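Local coordinates for protein (GYP1P) (PDB 1FKM) that speeds GTP hydrolysis by Ypt/Rab GTPases such as YPT1 and YPT7, here as its TBC-type GAP domain, supplying arginine and glutamine fingers in trans, at residues T19-Q23 against V52-Q57. Residues are numbered along the deposited sequence; the frame is centred on the assembly and turned at random.
Sequences TIINQ and VNTKRQ
Two loop segments run antiparallel and meet in one isolated beta bridge at the surface of the all-helical TBC-type GAP domain, tying the loop between helices 4-15 and 23-30 to the one leading into helix 57-74. Register pairs Thr19 with Thr54, Ile20 with Asn53 and Ile21 with Val52 (CA-CA 5.5, 4.4 and 5.0 Å). Ile20 and Asn53, both extended (phi/psi -112/111° and -81/105°), form a non-hydrogen-bonded pair, since the bonds flank them: Ile21 N to Val52 O (2.9 Å, N-H...O angle 167°) and Thr54 N to Thr19 O (2.9 Å, 156°). Val52 and Thr54, either side of Asn53 in sequence, have helical phi/psi, so no strand continues. Thr19 precedes the bridge with positive phi (69°); beyond it Asn22 N-caps helix 23-30, its OD1 accepting from Asp25 N.

Thr54 (chi1 p) also gives its hydroxyl OG1 to Thr19 O at 2.8 Å, so that carbonyl accepts twice. Buried Ile21 (m, t) sets CB 4.3 Å from Val52 CB and CG1 4.2 Å from Thr54 CG2, also touching Leu45. Thr19 CG2 lies 3.3 Å from Lys55 CD. From the bridge residue itself, segment 52-57 bends into helix 57-74 by an Asx turn: Asn53 OD1 accepts from Lys55 N at 3.0 Å.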
ATOM      1  N   THR A  19      13.059  25.464  -1.749  1.00 42.40           N
ATOM      2  CA  THR A  19      14.378  24.872  -1.975  1.00 37.42           C
ATOM      3  C   THR A  19      14.508  23.512  -1.285  1.00 33.96           C
ATOM      4  O   THR A  19      14.591  22.481  -1.956  1.00 31.49           O
ATOM      5  CB  THR A  19      15.514  25.797  -1.494  1.00 52.58           C
ATOM      6  OG1 THR A  19      15.401  27.072  -2.138  1.00 53.68           O
ATOM      7  CG2 THR A  19      16.864  25.197  -1.847  1.00 51.50           C
ATOM      8  N   ILE A  20      14.539  23.509   0.044  1.00 34.61           N
ATOM      9  CA  ILE A  20      14.634  22.257   0.796  1.00 33.37           C
ATOM     10  C   ILE A  20      13.324  22.042   1.542  1.00 30.88           C
ATOM     11  O   ILE A  20      13.008  22.774   2.476  1.00 30.85           O
ATOM     12  CB  ILE A  20      15.785  22.281   1.823  1.00 44.71           C
ATOM     13  CG1 ILE A  20      17.115  22.549   1.116  1.00 45.46           C
ATOM     14  CG2 ILE A  20      15.843  20.947   2.559  1.00 44.48           C
ATOM     15  CD1 ILE A  20      18.305  22.606   2.049  1.00 46.29           C
ATOM     16  N   ILE A  21      12.562  21.040   1.122  1.00 30.74           N
ATOM     17  CA  ILE A  21      11.274  20.750   1.741  1.00 28.65           C
ATOM     18  C   ILE A  21      11.420  20.250   3.175  1.00 29.46           C
ATOM     19  O   ILE A  21      12.222  19.357   3.450  1.00 28.74           O
ATOM     20  CB  ILE A  21      10.494  19.712   0.902  1.00 28.47           C
ATOM     21  CG1 ILE A  21      10.269  20.272  -0.506  1.00 27.81           C
ATOM     22  CG2 ILE A  21       9.149  19.387   1.563  1.00 26.73           C
ATOM     23  CD1 ILE A  21       9.619  19.310  -1.469  1.00 30.48           C
ATOM     24  N   ASN A  22      10.643  20.834   4.084  1.00 25.91           N
ATOM     25  CA  ASN A  22      10.678  20.447   5.494  1.00 25.98           C
ATOM     26  C   ASN A  22       9.857  19.183   5.759  1.00 25.92           C
ATOM     27  O   ASN A  22       8.632  19.241   5.901  1.00 22.11           O
ATOM     28  CB  ASN A  22      10.149  21.592   6.365  1.00 36.61           C
ATOM     29  CG  ASN A  22      10.272  21.298   7.844  1.00 37.42           C
ATOM     30  OD1 ASN A  22       9.752  20.298   8.335  1.00 38.82           O
ATOM     31  ND2 ASN A  22      10.964  22.172   8.565  1.00 41.06           N
ATOM     32  N   GLN A  23      10.551  18.050   5.839  1.00 29.64           N
ATOM     33  CA  GLN A  23       9.941  16.741   6.074  1.00 33.74           C
ATOM     34  C   GLN A  23       9.023  16.722   7.296  1.00 32.32           C
ATOM     35  O   GLN A  23       7.956  16.098   7.273  1.00 30.27           O
ATOM     36  CB  GLN A  23      11.043  15.689   6.250  1.00 55.31           C
ATOM     37  CG  GLN A  23      10.555  14.248   6.289  1.00 61.28           C
ATOM     38  CD  GLN A  23      10.184  13.719   4.916  1.00 65.48           C
ATOM     39  OE1 GLN A  23       9.348  14.294   4.221  1.00 67.69           O
ATOM     40  NE2 GLN A  23      10.806  12.614   4.518  1.00 67.28           N
ATOM     41  N   VAL A  52      14.318  15.626  -0.641  1.00 24.03           N
ATOM     42  CA  VAL A  52      13.692  16.854  -0.160  1.00 24.56           C
ATOM     43  C   VAL A  52      14.353  18.108  -0.732  1.00 25.74           C
ATOM     44  O   VAL A  52      13.730  19.165  -0.794  1.00 26.58           O
ATOM     45  CB  VAL A  52      13.692  16.924   1.383  1.00 28.33           C
ATOM     46  CG1 VAL A  52      12.777  15.837   1.938  1.00 29.01           C
ATOM     47  CG2 VAL A  52      15.115  16.765   1.925  1.00 29.24           C
ATOM     48  N   ASN A  53      15.613  17.995  -1.145  1.00 24.47           N
ATOM     49  CA  ASN A  53      16.311  19.130  -1.749  1.00 24.92           C
ATOM     50  C   ASN A  53      15.847  19.171  -3.202  1.00 24.24           C
ATOM     51  O   ASN A  53      16.269  18.348  -4.012  1.00 24.48           O
ATOM     52  CB  ASN A  53      17.824  18.921  -1.706  1.00 27.89           C
ATOM     53  CG  ASN A  53      18.594  20.132  -2.208  1.00 29.13           C
ATOM     54  OD1 ASN A  53      18.110  20.879  -3.060  1.00 30.26           O
ATOM     55  ND2 ASN A  53      19.805  20.321  -1.692  1.00 29.59           N
ATOM     56  N   THR A  54      14.979  20.123  -3.527  1.00 28.59           N
ATOM     57  CA  THR A  54      14.432  20.241  -4.878  1.00 30.13           C
ATOM     58  C   THR A  54      15.475  20.338  -5.987  1.00 32.81           C
ATOM     59  O   THR A  54      15.239  19.880  -7.106  1.00 31.93           O
ATOM     60  CB  THR A  54      13.475  21.451  -4.989  1.00 34.09           C
ATOM     61  OG1 THR A  54      14.183  22.660  -4.689  1.00 35.04           O
ATOM     62  CG2 THR A  54      12.315  21.298  -4.017  1.00 33.76           C
ATOM     63  N   LYS A  55      16.628  20.921  -5.681  1.00 32.33           N
ATOM     64  CA  LYS A  55      17.686  21.060  -6.676  1.00 34.57           C
ATOM     65  C   LYS A  55      18.293  19.723  -7.090  1.00 33.01           C
ATOM     66  O   LYS A  55      18.982  19.642  -8.106  1.00 32.33           O
ATOM     67  CB  LYS A  55      18.798  21.970  -6.149  1.00 46.61           C
ATOM     68  CG  LYS A  55      18.348  23.381  -5.821  1.00 51.29           C
ATOM     69  CD  LYS A  55      18.492  23.671  -4.336  1.00 56.80           C
ATOM     70  CE  LYS A  55      19.938  23.545  -3.880  1.00 57.04           C
ATOM     71  NZ  LYS A  55      20.065  23.732  -2.413  1.00 58.71           N
ATOM     72  N   ARG A  56      18.043  18.678  -6.305  1.00 27.74           N
ATOM     73  CA  ARG A  56      18.584  17.352  -6.597  1.00 27.91           C
ATOM     74  C   ARG A  56      17.571  16.385  -7.205  1.00 26.27           C
ATOM     75  O   ARG A  56      17.928  15.269  -7.598  1.00 25.37           O
ATOM     76  CB  ARG A  56      19.150  16.728  -5.320  1.00 40.59           C
ATOM     77  CG  ARG A  56      20.318  17.491  -4.727  1.00 45.80           C
ATOM     78  CD  ARG A  56      20.876  16.807  -3.492  1.00 51.06           C
ATOM     79  NE  ARG A  56      22.100  17.463  -3.042  1.00 57.47           N
ATOM     80  CZ  ARG A  56      22.843  17.052  -2.022  1.00 61.80           C
ATOM     81  NH1 ARG A  56      22.493  15.975  -1.330  1.00 64.31           N
ATOM     82  NH2 ARG A  56      23.945  17.716  -1.697  1.00 63.10           N
ATOM     83  N   GLN A  57      16.318  16.813  -7.298  1.00 26.64           N
ATOM     84  CA  GLN A  57      15.260  15.952  -7.822  1.00 28.23           C
ATOM     85  C   GLN A  57      15.382  15.561  -9.293  1.00 29.18           C
ATOM     86  O   GLN A  57      15.275  14.380  -9.632  1.00 28.36           O
ATOM     87  CB  GLN A  57      13.896  16.599  -7.577  1.00 28.28           C
ATOM     88  CG  GLN A  57      13.615  16.898  -6.114  1.00 26.39           C
ATOM     89  CD  GLN A  57      12.210  17.417  -5.886  1.00 27.23           C
ATOM     90  OE1 GLN A  57      11.558  17.895  -6.814  1.00 27.43           O
ATOM     91  NE2 GLN A  57      11.743  17.342  -4.649  1.00 24.46           N
TER